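Local coordinates for protein eukaryotic translation initiation factor 4E type 5 (Leishmania major, PDB 7KCJ) that probably binds the 7-methylguanosine cap of mRNA and acts as a translation initiation factor, at residues A167-L172 and Y186-A191. Numbering follows the deposited sequence.
Sequences AVAEFL and YNIAEA
The carboxylate of Glu190 turns one flat face to the methyl of Ala169. CB of Ala169 lies 3.8 Å from CD of Glu190, almost straight above the plane of the group, and also touches OE2 on that face. The carboxylate's other oxygen, OE1, is hydrogen-bonded to Ser165 OG at the start of helix 165-178, which carries Ala169, and this helps fix the rotation of the group. CG of Glu190 follows CD onto the methyl, 3.9 Å from Ala169 CB, so the lower part of this acidic side chain packs as a hydrocarbon. The second flat group is the main-chain carbonyl of Leu172. Over one of its faces comes the end of Ile188, CD1 4.1 Å from Leu172 C; the same methyl reaches the Leu172 side chain at its root, CD1 to CB 4.2 Å. Ile188 divides its branches between two helix residues. CG1 is anti to the carbonyl carbon of Ile188 (chi1 -58°) and extends CD1 to Leu172, whereas CG2 points to the previous turn and makes a looser contact, 4.4 Å, with Ala169 CB. The backbones come nearest at Ala169 and Ile188, CA to CA 7.2 Å, consistent with the short side chain there. The axes of segments 167-172 and 186-191 run antiparallel, at 177°; the modest junction (176 Å²) is van der Waals contact, apolar around Ile188 and against a carboxylate at Glu190. Strand 186-191 is the outermost on its side of the antiparallel sheet, bonded through its backbone to strand 97-103, whose Ile99 touches both Ala169 and Ile188. Leu172 continues inward to Ile101 of that strand and to Leu115 and Val119 of helix 108-121. This is the eIF4E architecture, a curved sheet backed by long helices, with helix 165-178 lying over the edge strand.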
loop_
_atom_site.group_PDB
_atom_site.type_symbol
_atom_site.label_atom_id
_atom_site.label_comp_id
_atom_site.label_asym_id
_atom_site.label_seq_id
_atom_site.Cartn_x
_atom_site.Cartn_y
_atom_site.Cartn_z
ATOM N N ALA A 167 -11.208 2.395 -14.151
ATOM C CA ALA A 167 -10.254 3.293 -14.794
ATOM C C ALA A 167 -8.862 3.229 -14.152
ATOM O O ALA A 167 -7.871 3.216 -14.877
ATOM C CB ALA A 167 -10.771 4.721 -14.775
ATOM N N VAL A 168 -8.786 3.166 -12.807
ATOM C CA VAL A 168 -7.510 3.101 -12.112
ATOM C C VAL A 168 -6.838 1.749 -12.386
ATOM O O VAL A 168 -5.647 1.708 -12.696
ATOM C CB VAL A 168 -7.702 3.335 -10.579
ATOM C CG1 VAL A 168 -6.420 3.042 -9.809
ATOM C CG2 VAL A 168 -8.177 4.751 -10.288
ATOM N N ALA A 169 -7.595 0.648 -12.266
ATOM C CA ALA A 169 -7.048 -0.678 -12.500
ATOM C C ALA A 169 -6.546 -0.831 -13.932
ATOM O O ALA A 169 -5.461 -1.370 -14.133
ATOM C CB ALA A 169 -8.084 -1.745 -12.188
ATOM N N GLU A 170 -7.296 -0.315 -14.923
ATOM C CA GLU A 170 -6.861 -0.407 -16.323
ATOM C C GLU A 170 -5.650 0.485 -16.583
ATOM O O GLU A 170 -4.758 0.098 -17.333
ATOM C CB GLU A 170 -7.991 -0.098 -17.307
ATOM C CG GLU A 170 -7.691 -0.551 -18.726
ATOM C CD GLU A 170 -7.313 -2.017 -18.877
ATOM O OE1 GLU A 170 -7.984 -2.878 -18.261
ATOM O OE2 GLU A 170 -6.336 -2.305 -19.608
ATOM N N PHE A 171 -5.570 1.642 -15.913
ATOM C CA PHE A 171 -4.409 2.526 -16.041
ATOM C C PHE A 171 -3.156 1.795 -15.538
ATOM O O PHE A 171 -2.125 1.842 -16.196
ATOM C CB PHE A 171 -4.600 3.826 -15.246
ATOM C CG PHE A 171 -3.371 4.695 -15.321
ATOM C CD1 PHE A 171 -3.061 5.387 -16.480
ATOM C CD2 PHE A 171 -2.468 4.738 -14.274
ATOM C CE1 PHE A 171 -1.907 6.157 -16.564
ATOM C CE2 PHE A 171 -1.310 5.507 -14.364
ATOM C CZ PHE A 171 -1.044 6.222 -15.499
ATOM N N LEU A 172 -3.260 1.121 -14.380
ATOM C CA LEU A 172 -2.134 0.393 -13.815
ATOM C C LEU A 172 -1.732 -0.759 -14.738
ATOM O O LEU A 172 -0.543 -0.969 -14.953
ATOM C CB LEU A 172 -2.477 -0.143 -12.416
ATOM C CG LEU A 172 -2.595 0.893 -11.321
ATOM C CD1 LEU A 172 -3.256 0.290 -10.054
ATOM C CD2 LEU A 172 -1.251 1.470 -11.009
ATOM N N TYR A 186 3.127 -10.770 -12.061
ATOM C CA TYR A 186 2.231 -9.915 -11.290
ATOM C C TYR A 186 0.768 -10.151 -11.627
ATOM O O TYR A 186 0.452 -10.658 -12.691
ATOM C CB TYR A 186 2.567 -8.414 -11.500
ATOM C CG TYR A 186 2.235 -7.886 -12.886
ATOM C CD1 TYR A 186 3.134 -8.020 -13.940
ATOM C CD2 TYR A 186 1.058 -7.202 -13.128
ATOM C CE1 TYR A 186 2.837 -7.556 -15.205
ATOM C CE2 TYR A 186 0.761 -6.710 -14.396
ATOM C CZ TYR A 186 1.653 -6.894 -15.428
ATOM O OH TYR A 186 1.405 -6.386 -16.673
ATOM N N ASN A 187 -0.133 -9.687 -10.761
ATOM C CA ASN A 187 -1.560 -9.719 -11.042
ATOM C C ASN A 187 -2.289 -8.560 -10.369
ATOM O O ASN A 187 -1.883 -8.082 -9.297
ATOM C CB ASN A 187 -2.206 -11.064 -10.727
ATOM C CG ASN A 187 -2.006 -11.491 -9.317
ATOM O OD1 ASN A 187 -2.688 -10.996 -8.398
ATOM N ND2 ASN A 187 -1.057 -12.422 -9.112
ATOM N N ILE A 188 -3.346 -8.078 -11.033
ATOM C CA ILE A 188 -4.135 -6.970 -10.550
ATOM C C ILE A 188 -5.556 -7.449 -10.378
ATOM O O ILE A 188 -6.118 -8.071 -11.281
ATOM C CB ILE A 188 -4.066 -5.758 -11.515
ATOM C CG1 ILE A 188 -2.619 -5.301 -11.715
ATOM C CG2 ILE A 188 -4.937 -4.603 -10.989
ATOM C CD1 ILE A 188 -2.420 -4.337 -12.793
ATOM N N ALA A 189 -6.146 -7.165 -9.221
ATOM C CA ALA A 189 -7.513 -7.568 -8.950
ATOM C C ALA A 189 -8.294 -6.431 -8.304
ATOM O O ALA A 189 -7.734 -5.650 -7.542
ATOM C CB ALA A 189 -7.523 -8.785 -8.041
ATOM N N GLU A 190 -9.579 -6.329 -8.618
ATOM C CA GLU A 190 -10.465 -5.348 -8.000
ATOM C C GLU A 190 -11.368 -6.115 -7.052
ATOM O O GLU A 190 -11.878 -7.186 -7.407
ATOM C CB GLU A 190 -11.323 -4.645 -9.048
ATOM C CG GLU A 190 -10.512 -3.894 -10.079
ATOM C CD GLU A 190 -11.368 -3.412 -11.230
ATOM O OE1 GLU A 190 -12.209 -2.509 -11.006
ATOM O OE2 GLU A 190 -11.219 -3.955 -12.348
ATOM N N ALA A 191 -11.577 -5.583 -5.858
ATOM C CA ALA A 191 -12.419 -6.250 -4.869
ATOM C C ALA A 191 -13.081 -5.263 -3.935
ATOM O O ALA A 191 -12.586 -4.150 -3.746
ATOM C CB ALA A 191 -11.583 -7.251 -4.062
#